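Long-range contacts in iron-binding protein (Staphylococcus epidermidis, PDB 4M7O), which probably binds iron, perhaps in chelated form, as the extracytoplasmic solute-binding component of an uptake system: residues A[207-212]-A[236-241]; A[213-218]-A[240-245]; A[227-232]-A[247-252]. All blocks are in the same frame, centred on the assembly; numbering follows the deposited sequence.

Interaction 1: A[207-212]-A[236-241]; sequences ESIIKR and GGFDKI
I209 and I210 of helix 206-212 pack against F238, I241 and the G236-G237 backbone in an apolar contact at the end of one lobe, where the helix meets the loop leading to helix 242-245. The two neighbouring isoleucines meet different parts of the F238 ring. I209 reaches its far end: CD1 lies in the ring plane, at the edge, 3.9 Å from F238 CZ. The other branch of the same side chain, CG2, approaches F238 CZ obliquely at 3.8 Å. I210 crosses nearer the root of the ring, with CG1 3.9 Å from F238 CD1. I241, which follows F238 by three residues in the tight turn of the loop, lays its CD1 3.5 Å above one face of the ring, offset toward the rim. That same methyl is 4.0 Å from I210 CG1, so it touches both the ring and the helix. Within an alpha/beta lobe, the contact joins the helix before strand 216-219 to the loop after helix 225-234. A branched isoleucine suits position 209 because it can offer two carbon arms to a flat ring. I210 uses its longer arm alone, CG1 on the ring and CD1 on G237; CD1 stands anti to CA (chi2 161°), which carries it to 3.5 Å from G237 C. G237 suits its position twice over: its phi of 83° is easily adopted by a residue without CB, and its bare backbone lets the I210 methyl come close. On the side of the helix turned from the loop, R212 forms a salt bridge with D197.

Interaction 2: A[213-218]-A[240-245]; sequences NPDILI and KINAVK
N213 OD1 accepts the backbone N-H of N242 in a bond of 2.7 Å that is almost perfectly straight, 178° at the hydrogen, with the donor in the carbonyl plane. The contact lies in an alpha/beta lobe, where the link entering strand 216-219 of the mixed sheet meets the N-terminus of helix 242-245. The N-H taken by N213 is the first of that helix, a group with no acceptor from a preceding turn. I241, at the N-cap position, has no polar side-chain atom to offer, and the acceptors come instead from the link. The next N-H is taken by the link's backbone: A243 N donates to a lone pair of P214 O at 3.0 Å. Asparagine suits position 213 because it adopts positive phi more readily than most residues with a CB, and it brings an acceptor as well. Its CG stands anti to the backbone N (chi1 -165°), and the end of the side chain comes near the new helix. N213 ND2 also gives a weak, bent bond to N242 OD1, the two side chains crossing at about a right angle. N242 ND2 donates to D215 OD1 from a side chain that runs beside the aspartate and points the same way; the modelled length is so short that its exact value is doubtful. The other carboxylate oxygen, D215 OD2, accepts the backbone N-H of E162, tying the aspartate to strand 162-168. P214 adds its ring, where CD meets I241 CG2 at 3.8 Å. Alanine suits position 243 because its small side chain lets helix and strand come close, with A243 CA 3.2 Å from D215 O in a CA-H...O contact. At L217 the contact becomes apolar, and A243 CB rests 3.6 Å from L217 CG.

Interaction 3: A[227-232]-A[247-252]; sequences DYIEMI and TRIETV
One atom of a tyrosine ring, Y228 CD2, sits against both a methyl and a peptide oxygen of the facing strand. I249 CG2 is 3.5 Å from it, approaching the ring obliquely, and E250 O is 3.6 Å away. CG of the tyrosine stands anti to the backbone N (chi1 -177°). At the far end of the side chain, Y228 OH is hydrogen-bonded to E166 on strand 162-168; tyrosine suits this place because its ring fills a buried apolar position while its hydroxyl reaches a carboxylate. Within its own helix, I232 CG1 lies over the centre of one face of the ring. Helix 225-234 and strand 249-251 belong to a beta-alpha-beta crossover, the helix lying in the connection between parallel neighbours 216-219 and 249-251. Their short axes approach to 8.3 Å, with N-to-C directions 135° apart. I249 points toward the helix and fits among three of its residues. Its CG2 also touches I229 CG1 at 3.8 Å. The I249 and I232 side chains slide past each other in opposite directions, I249 CD1 4.1 Å from I232 CG2. The branched isoleucine meets the helix with both arms, CG2 and CD1, whereas E250 turns its side chain away. T251 divides its two branches by polarity: OG1 is hydrogen-bonded to K223 O, and the methyl CG2 packs 3.5 Å from Y228 CB.

How the interactions relate
The three contacts adjoin one another on the same side of the chain's centre, their own centres 21 to 28 Å from it. Interactions 1 and 2 share K240 and I241, with centres 8 Å apart, and F238 O of the first lies 3.3 Å from V244 CG2 of the second. Interaction 2 passes to interaction 3 through backbone: R248 N probably bonds to A243 O at 2.8 Å, within the Schellman motif that ends helix 242-245 at T247. Strand pairing adds E250 N to L217 O at 2.9 Å. Interactions 1 and 3, 14 Å apart between centres, meet where F238 CB approaches I232 O at 3.9 Å.

Interaction 1: A[207-212]-A[236-241]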
ATOM      1  N   GLU A 207      -9.170  20.655  16.745  1.00 41.11           N
ATOM      2  CA  GLU A 207      -9.446  20.610  18.187  1.00 44.87           C
ATOM      3  C   GLU A 207      -9.356  19.173  18.665  1.00 39.83           C
ATOM      4  O   GLU A 207      -8.786  18.894  19.711  1.00 40.92           O
ATOM      5  CB  GLU A 207     -10.843  21.162  18.513  1.00 47.67           C
ATOM      6  CG  GLU A 207     -10.977  22.672  18.454  1.00 49.66           C
ATOM      7  N   SER A 208      -9.921  18.273  17.865  1.00 36.30           N
ATOM      8  CA  SER A 208      -9.963  16.848  18.163  1.00 41.27           C
ATOM      9  C   SER A 208      -8.571  16.214  18.260  1.00 41.63           C
ATOM     10  O   SER A 208      -8.298  15.438  19.179  1.00 40.00           O
ATOM     11  CB  SER A 208     -10.797  16.140  17.092  1.00 55.62           C
ATOM     12  OG  SER A 208     -11.260  14.885  17.543  1.00 64.85           O
ATOM     13  N   ILE A 209      -7.698  16.533  17.305  1.00 42.04           N
ATOM     14  CA  ILE A 209      -6.321  16.048  17.335  1.00 36.40           C
ATOM     15  C   ILE A 209      -5.585  16.576  18.577  1.00 37.40           C
ATOM     16  O   ILE A 209      -4.885  15.821  19.259  1.00 34.59           O
ATOM     17  CB  ILE A 209      -5.550  16.460  16.060  1.00 31.22           C
ATOM     18  CG1 ILE A 209      -6.286  15.967  14.807  1.00 33.16           C
ATOM     19  CG2 ILE A 209      -4.140  15.891  16.073  1.00 33.72           C
ATOM     20  CD1 ILE A 209      -5.835  16.654  13.523  1.00 32.64           C
ATOM     21  N   ILE A 210      -5.738  17.869  18.864  1.00 37.50           N
ATOM     22  CA  ILE A 210      -5.062  18.478  20.013  1.00 43.45           C
ATOM     23  C   ILE A 210      -5.474  17.781  21.300  1.00 43.67           C
ATOM     24  O   ILE A 210      -4.637  17.492  22.147  1.00 42.67           O
ATOM     25  CB  ILE A 210      -5.359  19.992  20.109  1.00 39.09           C
ATOM     26  CG1 ILE A 210      -4.571  20.746  19.036  1.00 37.40           C
ATOM     27  CG2 ILE A 210      -5.032  20.545  21.499  1.00 42.15           C
ATOM     28  CD1 ILE A 210      -5.111  22.135  18.749  1.00 41.60           C
ATOM     29  N   LYS A 211      -6.764  17.489  21.431  1.00 43.45           N
ATOM     30  CA  LYS A 211      -7.272  16.823  22.629  1.00 42.69           C
ATOM     31  C   LYS A 211      -6.720  15.403  22.775  1.00 43.26           C
ATOM     32  O   LYS A 211      -6.411  14.977  23.891  1.00 43.38           O
ATOM     33  CB  LYS A 211      -8.798  16.809  22.620  1.00 44.36           C
ATOM     34  CG  LYS A 211      -9.427  16.442  23.940  1.00 56.83           C
ATOM     35  CD  LYS A 211     -10.934  16.464  23.812  1.00 66.33           C
ATOM     36  CE  LYS A 211     -11.606  16.508  25.164  1.00 73.95           C
ATOM     37  NZ  LYS A 211     -12.914  17.221  25.074  1.00 81.94           N
ATOM     38  N   ARG A 212      -6.586  14.679  21.659  1.00 37.26           N
ATOM     39  CA  ARG A 212      -6.043  13.319  21.685  1.00 43.25           C
ATOM     40  C   ARG A 212      -4.571  13.321  22.063  1.00 38.77           C
ATOM     41  O   ARG A 212      -4.038  12.307  22.537  1.00 39.04           O
ATOM     42  CB  ARG A 212      -6.197  12.632  20.322  1.00 47.30           C
ATOM     43  CG  ARG A 212      -7.625  12.363  19.914  1.00 57.03           C
ATOM     44  CD  ARG A 212      -8.312  11.396  20.851  1.00 56.75           C
ATOM     45  NE  ARG A 212      -9.736  11.295  20.545  1.00 57.72           N
ATOM     46  CZ  ARG A 212     -10.285  10.323  19.824  1.00 57.10           C
ATOM     47  NH1 ARG A 212     -11.594  10.322  19.598  1.00 51.20           N
ATOM     48  NH2 ARG A 212      -9.531   9.347  19.336  1.00 56.17           N
ATOM     49  N   GLY A 236      -2.948  26.357  14.394  1.00 55.73           N
ATOM     50  CA  GLY A 236      -3.204  26.929  15.703  1.00 58.96           C
ATOM     51  C   GLY A 236      -3.383  25.840  16.737  1.00 56.51           C
ATOM     52  O   GLY A 236      -4.031  24.825  16.468  1.00 58.26           O
ATOM     53  N   GLY A 237      -2.787  26.032  17.906  1.00 55.80           N
ATOM     54  CA  GLY A 237      -2.979  25.113  19.009  1.00 51.00           C
ATOM     55  C   GLY A 237      -2.095  23.880  18.993  1.00 49.21           C
ATOM     56  O   GLY A 237      -1.956  23.213  20.020  1.00 55.79           O
ATOM     57  N   PHE A 238      -1.496  23.566  17.849  1.00 51.46           N
ATOM     58  CA  PHE A 238      -0.701  22.349  17.745  1.00 50.16           C
ATOM     59  C   PHE A 238       0.561  22.453  18.602  1.00 52.90           C
ATOM     60  O   PHE A 238       1.132  21.432  18.995  1.00 51.85           O
ATOM     61  CB  PHE A 238      -0.374  22.018  16.286  1.00 51.15           C
ATOM     62  CG  PHE A 238      -1.324  21.010  15.659  1.00 46.40           C
ATOM     63  CD1 PHE A 238      -2.694  21.236  15.638  1.00 43.94           C
ATOM     64  CD2 PHE A 238      -0.843  19.837  15.103  1.00 43.68           C
ATOM     65  CE1 PHE A 238      -3.560  20.309  15.082  1.00 40.72           C
ATOM     66  CE2 PHE A 238      -1.707  18.905  14.536  1.00 37.20           C
ATOM     67  CZ  PHE A 238      -3.066  19.145  14.524  1.00 37.31           C
ATOM     68  N   ASP A 239       0.969  23.687  18.902  1.00 60.75           N
ATOM     69  CA  ASP A 239       2.105  23.975  19.783  1.00 66.28           C
ATOM     70  C   ASP A 239       2.120  23.126  21.039  1.00 63.55           C
ATOM     71  O   ASP A 239       3.185  22.736  21.519  1.00 69.63           O
ATOM     72  CB  ASP A 239       2.083  25.443  20.221  1.00 79.55           C
ATOM     73  CG  ASP A 239       2.800  26.356  19.251  1.00 88.92           C
ATOM     74  OD1 ASP A 239       3.363  25.844  18.255  1.00 92.58           O
ATOM     75  OD2 ASP A 239       2.811  27.585  19.497  1.00 89.08           O
ATOM     76  N   LYS A 240       0.932  22.862  21.572  1.00 60.49           N
ATOM     77  CA  LYS A 240       0.774  22.138  22.827  1.00 61.15           C
ATOM     78  C   LYS A 240       1.167  20.662  22.725  1.00 63.59           C
ATOM     79  O   LYS A 240       1.897  20.154  23.576  1.00 66.08           O
ATOM     80  CB  LYS A 240      -0.671  22.272  23.318  1.00 63.76           C
ATOM     81  CG  LYS A 240      -1.058  23.696  23.706  1.00 71.93           C
ATOM     82  CD  LYS A 240      -2.140  23.707  24.774  1.00 79.48           C
ATOM     83  CE  LYS A 240      -1.977  24.904  25.706  1.00 80.33           C
ATOM     84  NZ  LYS A 240      -0.599  25.000  26.264  1.00 79.83           N
ATOM     85  N   ILE A 241       0.691  20.000  21.668  1.00 56.91           N
ATOM     86  CA  ILE A 241       0.781  18.544  21.470  1.00 50.09           C
ATOM     87  C   ILE A 241       2.140  17.891  21.805  1.00 47.62           C
ATOM     88  O   ILE A 241       3.187  18.440  21.444  1.00 48.10           O
ATOM     89  CB  ILE A 241       0.386  18.210  20.011  1.00 47.01           C
ATOM     90  CG1 ILE A 241      -1.022  18.732  19.703  1.00 48.71           C
ATOM     91  CG2 ILE A 241       0.478  16.718  19.723  1.00 43.48           C
ATOM     92  CD1 ILE A 241      -1.435  18.471  18.245  1.00 43.09           C
TER

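Interaction 2: A[213-218]-A[240-245]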
ATOM      1  N   ASN A 213      -3.918  14.457  21.835  1.00 44.63           N
ATOM      2  CA  ASN A 213      -2.522  14.657  22.219  1.00 44.20           C
ATOM      3  C   ASN A 213      -1.566  13.518  21.834  1.00 42.77           C
ATOM      4  O   ASN A 213      -0.952  12.903  22.706  1.00 42.03           O
ATOM      5  CB  ASN A 213      -2.445  14.936  23.731  1.00 43.69           C
ATOM      6  CG  ASN A 213      -1.118  15.496  24.148  1.00 45.54           C
ATOM      7  OD1 ASN A 213      -0.270  15.791  23.310  1.00 46.20           O
ATOM      8  ND2 ASN A 213      -0.925  15.656  25.458  1.00 54.56           N
ATOM      9  N   PRO A 214      -1.415  13.245  20.525  1.00 40.22           N
ATOM     10  CA  PRO A 214      -0.518  12.171  20.074  1.00 36.02           C
ATOM     11  C   PRO A 214       0.949  12.452  20.406  1.00 37.19           C
ATOM     12  O   PRO A 214       1.334  13.621  20.578  1.00 38.94           O
ATOM     13  CB  PRO A 214      -0.715  12.156  18.543  1.00 33.74           C
ATOM     14  CG  PRO A 214      -1.289  13.507  18.211  1.00 42.14           C
ATOM     15  CD  PRO A 214      -2.093  13.922  19.402  1.00 40.61           C
ATOM     16  N   ASP A 215       1.742  11.394  20.529  1.00 37.56           N
ATOM     17  CA  ASP A 215       3.157  11.531  20.838  1.00 38.95           C
ATOM     18  C   ASP A 215       3.962  11.646  19.547  1.00 51.64           C
ATOM     19  O   ASP A 215       5.098  12.100  19.549  1.00 38.46           O
ATOM     20  CB  ASP A 215       3.618  10.319  21.640  1.00 40.99           C
ATOM     21  CG  ASP A 215       2.765  10.084  22.880  1.00 51.87           C
ATOM     22  OD1 ASP A 215       2.636  11.015  23.715  1.00 51.68           O
ATOM     23  OD2 ASP A 215       2.206   8.970  23.015  1.00 48.22           O
ATOM     24  N   ILE A 216       3.367  11.228  18.436  1.00 35.31           N
ATOM     25  CA  ILE A 216       4.053  11.234  17.153  1.00 35.54           C
ATOM     26  C   ILE A 216       3.040  11.601  16.068  1.00 38.68           C
ATOM     27  O   ILE A 216       1.917  11.093  16.087  1.00 40.68           O
ATOM     28  CB  ILE A 216       4.612   9.828  16.827  1.00 40.68           C
ATOM     29  CG1 ILE A 216       5.439   9.284  18.003  1.00 46.16           C
ATOM     30  CG2 ILE A 216       5.420   9.844  15.537  1.00 34.37           C
ATOM     31  CD1 ILE A 216       5.998   7.903  17.786  1.00 42.89           C
ATOM     32  N   LEU A 217       3.418  12.489  15.146  1.00 34.42           N
ATOM     33  CA  LEU A 217       2.588  12.783  13.966  1.00 36.43           C
ATOM     34  C   LEU A 217       3.284  12.205  12.744  1.00 36.07           C
ATOM     35  O   LEU A 217       4.492  12.401  12.545  1.00 37.86           O
ATOM     36  CB  LEU A 217       2.413  14.290  13.764  1.00 37.25           C
ATOM     37  CG  LEU A 217       2.075  15.142  14.993  1.00 37.24           C
ATOM     38  CD1 LEU A 217       1.931  16.631  14.623  1.00 37.35           C
ATOM     39  CD2 LEU A 217       0.779  14.653  15.619  1.00 34.65           C
ATOM     40  N   ILE A 218       2.543  11.468  11.929  1.00 31.63           N
ATOM     41  CA  ILE A 218       3.113  10.966  10.682  1.00 34.44           C
ATOM     42  C   ILE A 218       2.181  11.291   9.538  1.00 30.86           C
ATOM     43  O   ILE A 218       1.052  10.797   9.502  1.00 30.01           O
ATOM     44  CB  ILE A 218       3.316   9.441  10.716  1.00 34.32           C
ATOM     45  CG1 ILE A 218       4.170   9.048  11.922  1.00 33.91           C
ATOM     46  CG2 ILE A 218       3.928   8.937   9.388  1.00 31.36           C
ATOM     47  CD1 ILE A 218       4.553   7.604  11.954  1.00 34.92           C
ATOM     48  N   LYS A 240       0.932  22.862  21.572  1.00 60.49           N
ATOM     49  CA  LYS A 240       0.774  22.138  22.827  1.00 61.15           C
ATOM     50  C   LYS A 240       1.167  20.662  22.725  1.00 63.59           C
ATOM     51  O   LYS A 240       1.897  20.154  23.576  1.00 66.08           O
ATOM     52  CB  LYS A 240      -0.671  22.272  23.318  1.00 63.76           C
ATOM     53  CG  LYS A 240      -1.058  23.696  23.706  1.00 71.93           C
ATOM     54  CD  LYS A 240      -2.140  23.707  24.774  1.00 79.48           C
ATOM     55  CE  LYS A 240      -1.977  24.904  25.706  1.00 80.33           C
ATOM     56  NZ  LYS A 240      -0.599  25.000  26.264  1.00 79.83           N
ATOM     57  N   ILE A 241       0.691  20.000  21.668  1.00 56.91           N
ATOM     58  CA  ILE A 241       0.781  18.544  21.470  1.00 50.09           C
ATOM     59  C   ILE A 241       2.140  17.891  21.805  1.00 47.62           C
ATOM     60  O   ILE A 241       3.187  18.440  21.444  1.00 48.10           O
ATOM     61  CB  ILE A 241       0.386  18.210  20.011  1.00 47.01           C
ATOM     62  CG1 ILE A 241      -1.022  18.732  19.703  1.00 48.71           C
ATOM     63  CG2 ILE A 241       0.478  16.718  19.723  1.00 43.48           C
ATOM     64  CD1 ILE A 241      -1.435  18.471  18.245  1.00 43.09           C
ATOM     65  N   ASN A 242       2.104  16.742  22.504  1.00 52.12           N
ATOM     66  CA  ASN A 242       3.296  15.945  22.856  1.00 48.25           C
ATOM     67  C   ASN A 242       4.262  15.904  21.654  1.00 50.94           C
ATOM     68  O   ASN A 242       5.408  16.332  21.741  1.00 47.91           O
ATOM     69  CB  ASN A 242       2.908  14.481  23.194  1.00 66.26           C
ATOM     70  CG  ASN A 242       2.375  14.267  24.638  1.00 65.36           C
ATOM     71  OD1 ASN A 242       1.881  15.176  25.293  1.00 56.63           O
ATOM     72  ND2 ASN A 242       2.460  13.020  25.111  1.00 71.29           N
ATOM     73  N   ALA A 243       3.755  15.400  20.525  1.00 43.88           N
ATOM     74  CA  ALA A 243       4.541  15.236  19.293  1.00 52.83           C
ATOM     75  C   ALA A 243       5.273  16.492  18.830  1.00 43.07           C
ATOM     76  O   ALA A 243       6.422  16.418  18.421  1.00 44.38           O
ATOM     77  CB  ALA A 243       3.659  14.717  18.173  1.00 39.51           C
ATOM     78  N   VAL A 244       4.604  17.636  18.869  1.00 49.43           N
ATOM     79  CA  VAL A 244       5.229  18.870  18.414  1.00 52.01           C
ATOM     80  C   VAL A 244       6.318  19.324  19.387  1.00 56.86           C
ATOM     81  O   VAL A 244       7.385  19.755  18.953  1.00 60.39           O
ATOM     82  CB  VAL A 244       4.199  19.991  18.184  1.00 55.87           C
ATOM     83  CG1 VAL A 244       4.879  21.232  17.625  1.00 57.78           C
ATOM     84  CG2 VAL A 244       3.106  19.515  17.234  1.00 52.48           C
ATOM     85  N   LYS A 245       6.059  19.203  20.692  1.00 49.35           N
ATOM     86  CA  LYS A 245       7.032  19.587  21.726  1.00 61.56           C
ATOM     87  C   LYS A 245       8.297  18.722  21.692  1.00 59.38           C
ATOM     88  O   LYS A 245       9.397  19.203  21.969  1.00 63.88           O
ATOM     89  CB  LYS A 245       6.402  19.515  23.129  1.00 57.29           C
ATOM     90  CG  LYS A 245       5.402  20.617  23.439  1.00 60.90           C
TER

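Interaction 3: A[227-232]-A[247-252]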
ATOM      1  N   ASP A 227       8.374  20.378   4.879  1.00 50.24           N
ATOM      2  CA  ASP A 227       7.082  20.928   4.458  1.00 51.08           C
ATOM      3  C   ASP A 227       5.965  20.596   5.440  1.00 46.80           C
ATOM      4  O   ASP A 227       5.128  21.450   5.756  1.00 45.69           O
ATOM      5  CB  ASP A 227       6.703  20.434   3.057  1.00 47.28           C
ATOM      6  CG  ASP A 227       7.401  21.211   1.953  1.00 61.04           C
ATOM      7  OD1 ASP A 227       8.366  21.948   2.252  1.00 67.20           O
ATOM      8  OD2 ASP A 227       6.989  21.074   0.781  1.00 68.46           O
ATOM      9  N   TYR A 228       5.947  19.355   5.918  1.00 42.36           N
ATOM     10  CA  TYR A 228       4.936  18.956   6.887  1.00 42.91           C
ATOM     11  C   TYR A 228       5.186  19.674   8.202  1.00 41.71           C
ATOM     12  O   TYR A 228       4.239  20.083   8.875  1.00 40.62           O
ATOM     13  CB  TYR A 228       4.925  17.442   7.080  1.00 39.36           C
ATOM     14  CG  TYR A 228       3.853  16.947   8.029  1.00 40.67           C
ATOM     15  CD1 TYR A 228       2.526  17.332   7.879  1.00 39.09           C
ATOM     16  CD2 TYR A 228       4.164  16.075   9.054  1.00 32.43           C
ATOM     17  CE1 TYR A 228       1.545  16.867   8.738  1.00 37.25           C
ATOM     18  CE2 TYR A 228       3.192  15.607   9.923  1.00 37.45           C
ATOM     19  CZ  TYR A 228       1.888  16.004   9.765  1.00 37.57           C
ATOM     20  OH  TYR A 228       0.926  15.529  10.634  1.00 38.26           O
ATOM     21  N   ILE A 229       6.462  19.844   8.547  1.00 42.32           N
ATOM     22  CA  ILE A 229       6.837  20.587   9.746  1.00 42.77           C
ATOM     23  C   ILE A 229       6.334  22.027   9.666  1.00 44.02           C
ATOM     24  O   ILE A 229       5.824  22.560  10.652  1.00 42.45           O
ATOM     25  CB  ILE A 229       8.369  20.561  10.001  1.00 50.11           C
ATOM     26  CG1 ILE A 229       8.832  19.158  10.405  1.00 44.60           C
ATOM     27  CG2 ILE A 229       8.762  21.532  11.098  1.00 51.11           C
ATOM     28  CD1 ILE A 229      10.344  19.024  10.509  1.00 50.10           C
ATOM     29  N   GLU A 230       6.440  22.651   8.492  1.00 40.44           N
ATOM     30  CA  GLU A 230       5.974  24.033   8.353  1.00 47.31           C
ATOM     31  C   GLU A 230       4.449  24.141   8.429  1.00 48.24           C
ATOM     32  O   GLU A 230       3.923  25.084   9.021  1.00 48.17           O
ATOM     33  CB  GLU A 230       6.522  24.694   7.083  1.00 56.25           C
ATOM     34  CG  GLU A 230       8.045  24.882   7.093  1.00 69.80           C
ATOM     35  CD  GLU A 230       8.550  25.717   8.275  1.00 78.97           C
ATOM     36  OE1 GLU A 230       8.025  26.830   8.487  1.00 82.84           O
ATOM     37  OE2 GLU A 230       9.474  25.263   8.991  1.00 77.62           O
HETATM   38  N   MSE A 231       3.741  23.175   7.851  1.00 41.77           N
HETATM   39  CA  MSE A 231       2.290  23.143   7.979  1.00 43.14           C
HETATM   40  C   MSE A 231       1.870  23.048   9.442  1.00 38.22           C
HETATM   41  O   MSE A 231       0.973  23.763   9.880  1.00 43.48           O
HETATM   42  CB  MSE A 231       1.711  21.954   7.221  1.00 40.34           C
HETATM   43  CG  MSE A 231       1.847  22.032   5.718  1.00 58.40           C
HETATM   44 SE   MSE A 231       1.277  20.325   4.947  1.00103.46          SE
HETATM   45  CE  MSE A 231      -0.327  20.086   6.045  1.00 32.07           C
ATOM     46  N   ILE A 232       2.503  22.141  10.181  1.00 41.88           N
ATOM     47  CA  ILE A 232       2.193  21.945  11.598  1.00 43.77           C
ATOM     48  C   ILE A 232       2.383  23.233  12.382  1.00 50.15           C
ATOM     49  O   ILE A 232       1.564  23.574  13.231  1.00 51.40           O
ATOM     50  CB  ILE A 232       3.066  20.837  12.228  1.00 40.72           C
ATOM     51  CG1 ILE A 232       2.749  19.484  11.595  1.00 38.99           C
ATOM     52  CG2 ILE A 232       2.855  20.764  13.724  1.00 38.06           C
ATOM     53  CD1 ILE A 232       1.294  19.104  11.685  1.00 35.30           C
ATOM     54  N   THR A 247       9.292  17.100  18.960  1.00 55.85           N
ATOM     55  CA  THR A 247       9.763  17.059  17.577  1.00 60.27           C
ATOM     56  C   THR A 247       9.689  15.643  17.009  1.00 53.07           C
ATOM     57  O   THR A 247      10.666  15.119  16.488  1.00 47.85           O
ATOM     58  CB  THR A 247      11.193  17.620  17.444  1.00 67.44           C
ATOM     59  OG1 THR A 247      11.321  18.772  18.281  1.00 75.24           O
ATOM     60  CG2 THR A 247      11.479  18.025  16.011  1.00 72.54           C
ATOM     61  N   ARG A 248       8.528  15.018  17.149  1.00 41.87           N
ATOM     62  CA  ARG A 248       8.303  13.706  16.565  1.00 42.91           C
ATOM     63  C   ARG A 248       7.311  13.907  15.433  1.00 43.59           C
ATOM     64  O   ARG A 248       6.169  13.442  15.495  1.00 44.59           O
ATOM     65  CB  ARG A 248       7.757  12.722  17.603  1.00 45.20           C
ATOM     66  CG  ARG A 248       8.601  12.595  18.876  1.00 45.15           C
ATOM     67  CD  ARG A 248       9.956  11.955  18.627  1.00 50.30           C
ATOM     68  NE  ARG A 248       9.840  10.695  17.894  1.00 55.31           N
ATOM     69  CZ  ARG A 248       9.483   9.531  18.436  1.00 57.99           C
ATOM     70  NH1 ARG A 248       9.403   8.441  17.681  1.00 55.34           N
ATOM     71  NH2 ARG A 248       9.196   9.453  19.729  1.00 61.27           N
ATOM     72  N   ILE A 249       7.763  14.640  14.419  1.00 41.67           N
ATOM     73  CA  ILE A 249       6.967  14.966  13.241  1.00 41.06           C
ATOM     74  C   ILE A 249       7.645  14.328  12.041  1.00 38.01           C
ATOM     75  O   ILE A 249       8.765  14.709  11.692  1.00 42.20           O
ATOM     76  CB  ILE A 249       6.922  16.492  13.044  1.00 40.82           C
ATOM     77  CG1 ILE A 249       6.283  17.168  14.251  1.00 40.37           C
ATOM     78  CG2 ILE A 249       6.162  16.880  11.793  1.00 41.33           C
ATOM     79  CD1 ILE A 249       6.352  18.673  14.174  1.00 39.61           C
ATOM     80  N   GLU A 250       6.997  13.344  11.415  1.00 33.83           N
ATOM     81  CA  GLU A 250       7.636  12.598  10.325  1.00 34.47           C
ATOM     82  C   GLU A 250       6.725  12.516   9.107  1.00 36.09           C
ATOM     83  O   GLU A 250       5.521  12.745   9.206  1.00 35.01           O
ATOM     84  CB  GLU A 250       8.001  11.177  10.776  1.00 39.12           C
ATOM     85  CG  GLU A 250       8.692  11.084  12.134  1.00 47.28           C
ATOM     86  CD  GLU A 250      10.159  11.484  12.092  1.00 57.84           C
ATOM     87  OE1 GLU A 250      10.742  11.538  10.987  1.00 56.97           O
ATOM     88  OE2 GLU A 250      10.735  11.743  13.172  1.00 70.51           O
ATOM     89  N   THR A 251       7.307  12.193   7.955  1.00 33.30           N
ATOM     90  CA  THR A 251       6.515  12.005   6.749  1.00 39.38           C
ATOM     91  C   THR A 251       6.871  10.699   6.103  1.00 39.01           C
ATOM     92  O   THR A 251       8.011  10.241   6.177  1.00 40.36           O
ATOM     93  CB  THR A 251       6.767  13.085   5.712  1.00 42.50           C
ATOM     94  OG1 THR A 251       8.119  12.988   5.253  1.00 50.43           O
ATOM     95  CG2 THR A 251       6.537  14.443   6.318  1.00 48.78           C
ATOM     96  N   VAL A 252       5.893  10.110   5.439  1.00 33.42           N
ATOM     97  CA  VAL A 252       6.132   8.874   4.717  1.00 38.33           C
ATOM     98  C   VAL A 252       5.321   8.949   3.421  1.00 37.30           C
ATOM     99  O   VAL A 252       4.374   9.743   3.339  1.00 30.27           O
ATOM    100  CB  VAL A 252       5.752   7.697   5.639  1.00 46.91           C
ATOM    101  CG1 VAL A 252       4.256   7.354   5.543  1.00 37.09           C
ATOM    102  CG2 VAL A 252       6.637   6.525   5.389  1.00 54.33           C
TER